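Local structure of DUF269-containing protein (Cyanothece sp. ATCC 51142, 3NJ2) at residues I89-Y92 / F93-I96; D82-T85 / K86-L90. The protein is of unknown function but belongs to the DUF269 family and is associated with nitrogen fixation in this cyanobacterium. One frame throughout, in Å; residues are numbered along the deposited sequence.

Contact 1: residues I89-Y92 / F93-I96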
loop_
_atom_site.group_PDB
_atom_site.type_symbol
_atom_site.label_atom_id
_atom_site.label_comp_id
_atom_site.label_asym_id
_atom_site.label_seq_id
_atom_site.Cartn_x
_atom_site.Cartn_y
_atom_site.Cartn_z
ATOM N N ILE B 89 -11.935 6.808 1.501
ATOM C CA ILE B 89 -11.316 6.146 0.371
ATOM C C ILE B 89 -11.026 4.692 0.762
ATOM O O ILE B 89 -11.276 3.819 -0.125
ATOM C CB ILE B 89 -9.949 6.799 0.096
ATOM C CG1 ILE B 89 -10.137 8.244 -0.209
ATOM C CG2 ILE B 89 -9.208 6.070 -1.101
ATOM C CD1 ILE B 89 -8.834 9.050 -0.356
ATOM N N LEU B 90 -10.595 4.348 1.997
ATOM C CA LEU B 90 -10.390 2.944 2.391
ATOM C C LEU B 90 -11.701 2.166 2.289
ATOM O O LEU B 90 -11.712 1.073 1.695
ATOM C CB LEU B 90 -9.828 2.930 3.802
ATOM C CG LEU B 90 -9.038 1.772 4.349
ATOM C CD1 LEU B 90 -8.025 1.236 3.332
ATOM C CD2 LEU B 90 -8.299 2.375 5.550
ATOM N N CYS B 91 -12.807 2.788 2.689
ATOM C CA CYS B 91 -14.079 2.076 2.648
ATOM C C CYS B 91 -14.591 1.815 1.257
ATOM O O CYS B 91 -15.131 0.712 0.974
ATOM C CB CYS B 91 -15.154 2.805 3.453
ATOM S SG CYS B 91 -14.901 2.587 5.297
ATOM N N TYR B 92 -14.333 2.748 0.336
ATOM C CA TYR B 92 -14.607 2.570 -1.093
ATOM C C TYR B 92 -13.879 1.377 -1.633
ATOM O O TYR B 92 -14.509 0.439 -2.241
ATOM C CB TYR B 92 -14.207 3.866 -1.836
ATOM C CG TYR B 92 -14.420 3.857 -3.314
ATOM C CD1 TYR B 92 -15.718 4.037 -3.873
ATOM C CD2 TYR B 92 -13.351 3.729 -4.177
ATOM C CE1 TYR B 92 -15.929 4.080 -5.269
ATOM C CE2 TYR B 92 -13.551 3.821 -5.528
ATOM C CZ TYR B 92 -14.846 3.980 -6.058
ATOM O OH TYR B 92 -15.007 3.995 -7.412
ATOM N N PHE B 93 -12.579 1.291 -1.372
ATOM C CA PHE B 93 -11.820 0.141 -1.886
ATOM C C PHE B 93 -12.151 -1.165 -1.186
ATOM O O PHE B 93 -12.070 -2.218 -1.818
ATOM C CB PHE B 93 -10.323 0.469 -2.063
ATOM C CG PHE B 93 -10.112 1.466 -3.196
ATOM C CD1 PHE B 93 -10.132 0.988 -4.506
ATOM C CD2 PHE B 93 -9.873 2.864 -2.947
ATOM C CE1 PHE B 93 -10.032 1.880 -5.485
ATOM C CE2 PHE B 93 -9.795 3.772 -3.987
ATOM C CZ PHE B 93 -9.866 3.261 -5.271
ATOM N N ARG B 94 -12.472 -1.079 0.126
ATOM C CA ARG B 94 -12.929 -2.312 0.835
ATOM C C ARG B 94 -14.257 -2.780 0.303
ATOM O O ARG B 94 -14.534 -4.042 0.323
ATOM C CB ARG B 94 -13.117 -2.006 2.313
ATOM C CG ARG B 94 -11.715 -1.926 3.062
ATOM C CD ARG B 94 -11.974 -1.224 4.423
ATOM N NE ARG B 94 -10.740 -1.253 5.208
ATOM C CZ ARG B 94 -10.473 -0.447 6.243
ATOM N NH1 ARG B 94 -11.335 0.512 6.623
ATOM N NH2 ARG B 94 -9.304 -0.559 6.842
ATOM N N ALA B 95 -15.096 -1.868 -0.125
ATOM C CA ALA B 95 -16.431 -2.207 -0.672
ATOM C C ALA B 95 -16.226 -2.992 -2.012
ATOM O O ALA B 95 -16.954 -4.003 -2.298
ATOM C CB ALA B 95 -17.225 -0.951 -0.833
ATOM N N ILE B 96 -15.235 -2.516 -2.792
ATOM C CA ILE B 96 -14.929 -3.095 -4.075
ATOM C C ILE B 96 -14.368 -4.508 -3.772
ATOM O O ILE B 96 -14.805 -5.545 -4.387
ATOM C CB ILE B 96 -13.916 -2.203 -4.817
ATOM C CG1 ILE B 96 -14.658 -1.024 -5.328
ATOM C CG2 ILE B 96 -13.241 -3.081 -6.054
ATOM C CD1 ILE B 96 -13.709 0.094 -5.714
#

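Contact 2: residues D82-T85 / K86-L90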
loop_
_atom_site.group_PDB
_atom_site.type_symbol
_atom_site.label_atom_id
_atom_site.label_comp_id
_atom_site.label_asym_id
_atom_site.label_seq_id
_atom_site.Cartn_x
_atom_site.Cartn_y
_atom_site.Cartn_z
ATOM N N ASP B 82 -7.203 14.690 5.623
ATOM C CA ASP B 82 -8.083 14.395 6.776
ATOM C C ASP B 82 -8.276 12.850 7.003
ATOM O O ASP B 82 -8.597 12.114 6.022
ATOM C CB ASP B 82 -9.421 15.040 6.621
ATOM C CG ASP B 82 -10.293 14.675 7.749
ATOM O OD1 ASP B 82 -10.000 15.118 8.897
ATOM O OD2 ASP B 82 -11.214 13.887 7.489
ATOM N N PRO B 83 -8.085 12.342 8.245
ATOM C CA PRO B 83 -8.277 10.903 8.414
ATOM C C PRO B 83 -9.668 10.424 8.075
ATOM O O PRO B 83 -9.770 9.247 7.772
ATOM C CB PRO B 83 -8.034 10.655 9.919
ATOM C CG PRO B 83 -6.889 11.624 10.226
ATOM C CD PRO B 83 -7.286 12.892 9.374
ATOM N N THR B 84 -10.713 11.260 8.202
ATOM C CA THR B 84 -12.065 10.823 7.791
ATOM C C THR B 84 -12.161 10.597 6.266
ATOM O O THR B 84 -12.804 9.631 5.785
ATOM C CB THR B 84 -13.130 11.777 8.296
ATOM O OG1 THR B 84 -13.092 11.721 9.726
ATOM C CG2 THR B 84 -14.486 11.423 7.766
ATOM N N THR B 85 -11.578 11.523 5.495
ATOM C CA THR B 85 -11.553 11.419 4.028
ATOM C C THR B 85 -10.739 10.155 3.675
ATOM O O THR B 85 -11.139 9.386 2.776
ATOM C CB THR B 85 -10.895 12.636 3.378
ATOM O OG1 THR B 85 -11.738 13.781 3.623
ATOM C CG2 THR B 85 -10.908 12.450 1.816
ATOM N N LYS B 86 -9.604 9.959 4.346
ATOM C CA LYS B 86 -8.792 8.749 4.127
ATOM C C LYS B 86 -9.600 7.454 4.386
ATOM O O LYS B 86 -9.559 6.520 3.571
ATOM C CB LYS B 86 -7.521 8.771 4.939
ATOM C CG LYS B 86 -6.714 7.580 4.730
ATOM C CD LYS B 86 -5.423 7.654 5.515
ATOM C CE LYS B 86 -4.491 6.571 5.044
ATOM N NZ LYS B 86 -3.124 6.845 5.648
ATOM N N LEU B 87 -10.394 7.496 5.462
ATOM C CA LEU B 87 -11.281 6.368 5.810
ATOM C C LEU B 87 -12.373 6.207 4.740
ATOM O O LEU B 87 -12.682 5.038 4.387
ATOM C CB LEU B 87 -11.863 6.620 7.246
ATOM C CG LEU B 87 -12.702 5.388 7.680
ATOM C CD1 LEU B 87 -12.006 4.019 7.713
ATOM C CD2 LEU B 87 -13.176 5.647 9.118
ATOM N N ARG B 88 -12.897 7.270 4.153
ATOM C CA ARG B 88 -13.818 7.132 2.978
ATOM C C ARG B 88 -13.160 6.436 1.826
ATOM O O ARG B 88 -13.768 5.575 1.246
ATOM C CB ARG B 88 -14.478 8.446 2.419
ATOM C CG ARG B 88 -15.540 9.000 3.409
ATOM C CD ARG B 88 -16.431 9.956 2.710
ATOM N NE ARG B 88 -15.625 11.109 2.220
ATOM C CZ ARG B 88 -15.243 12.124 3.002
ATOM N NH1 ARG B 88 -15.586 12.164 4.299
ATOM N NH2 ARG B 88 -14.504 13.121 2.508
ATOM N N ILE B 89 -11.935 6.808 1.501
ATOM C CA ILE B 89 -11.316 6.146 0.371
ATOM C C ILE B 89 -11.026 4.692 0.762
ATOM O O ILE B 89 -11.276 3.819 -0.125
ATOM C CB ILE B 89 -9.949 6.799 0.096
ATOM C CG1 ILE B 89 -10.137 8.244 -0.209
ATOM C CG2 ILE B 89 -9.208 6.070 -1.101
ATOM C CD1 ILE B 89 -8.834 9.050 -0.356
ATOM N N LEU B 90 -10.595 4.348 1.997
ATOM C CA LEU B 90 -10.390 2.944 2.391
ATOM C C LEU B 90 -11.701 2.166 2.289
ATOM O O LEU B 90 -11.712 1.073 1.695
ATOM C CB LEU B 90 -9.828 2.930 3.802
ATOM C CG LEU B 90 -9.038 1.772 4.349
ATOM C CD1 LEU B 90 -8.025 1.236 3.332
ATOM C CD2 LEU B 90 -8.299 2.375 5.550
HETATM O O HOH W 1 -14.032 14.545 5.585
#

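Contact 1: residues I89-Y92 / F93-I96
Leu90 O takes the amide hydrogen of Arg94 at 2.8 Å from Arg94 N, with an N-H...O angle of 158°. This is the i to i+4 bond of an alpha helix, here the middle of helix 83-104, and it repeats from Phe93 N to Ile89 O, Ala95 N to Cys91 O and Ile96 N to Tyr92 O. The helix brings Leu90 and Arg94, Ile89 and Phe93, and Tyr92 and Ile96 together one turn apart, while Tyr92 and Phe93 are adjacent residues. On the partly exposed side, the extended chain of Arg94 runs back past Leu90 and lays one face of its guanidinium over the isobutyl group. Leu90 CG sits over the centre of that face, 3.3 Å from Arg94 CZ, so a branched apolar group serves as a platform for a charged plane. Arg94 also makes a cation-pi contact with Tyr47.

The buried side is aromatic. Tyr92, whose CG stands anti to its amide nitrogen (chi1 180°), and Phe93, whose CG is anti to the carbonyl carbon and beside the backbone N, bring their rings together as a T-shaped pair. The Tyr92 edge meets the Phe93 face, with centroids 4.9 Å apart and planes at 90°. Ile89 CG2 lies in the plane of the Phe93 ring, at its rim, 3.7 Å from Phe93 CE2. Phe142 meets Tyr92 edge-to-face, and helix 147-167 contributes Leu150 and Leu157 to the same core, while Phe93 packs on Val110 of strand 109-114. Over one face of the tyrosine, set toward the rim, the methyl Ile96 CD1 makes a CH-pi contact 4.1 Å from the centroid of the Tyr92 ring.

Contact 2: residues D82-T85 / K86-L90
Arg88 folds back over the first turn of its helix and crosses the side chains of Thr84 and Thr85 at a slant. The bend at chi3 (-62°) brings the guanidinium round so that one face looks onto Thr85 CA, displaced toward the rim of the group, while Thr84 CG2 lies 3.7 Å from Arg88 NH1. At the guanidinium edge, in its plane, a water accepts from Arg88 NH1 at 3.1 Å; it also bonds to Thr85 OG1 and weakly to Asp82 OD2. Cutting Arg88 back to an alanine would probably leave this water without its charged donor and Thr85 CA without the flat group over it.

Asp82 is the N-cap: its OD2 receives Thr85 N at 3.1 Å, on the anti side of the carboxylate, and Thr84 N in a weaker, more bent bond. The cap's main-chain oxygen is engaged too, Lys86 N reaching Asp82 O at 2.9 Å in a nearly straight bond of 170°. Lys86 touches Ile81 in the preceding loop, Arg88 rests on Pro64, and Tyr65 OH bonds to Arg88 O, while Ile89 packs on Val112 and Leu114 of strand 109-114.

How the contacts relate
Contacts 1 and 2 are successive portions of helix 83-104, with centres 10 Å apart and Ile89 and Leu90 common to both. Contact 2 is the capped, partly solvent-exposed beginning; contact 1 is a buried continuation whose centre lies about 3 Å from that of the chain. They meet directly where Arg94 NH1 packs 3.7 Å from Leu87 CD1, one helical face passing from one contact into the other. Together they illustrate how a single helix can change its lining along its length, from a polar cap bridged by water to an apolar core, with aromatic rings in it, met by strand 109-114 and helices 35-46 and 147-167. With the function unknown, neither contact can be tied to an active site or ligand.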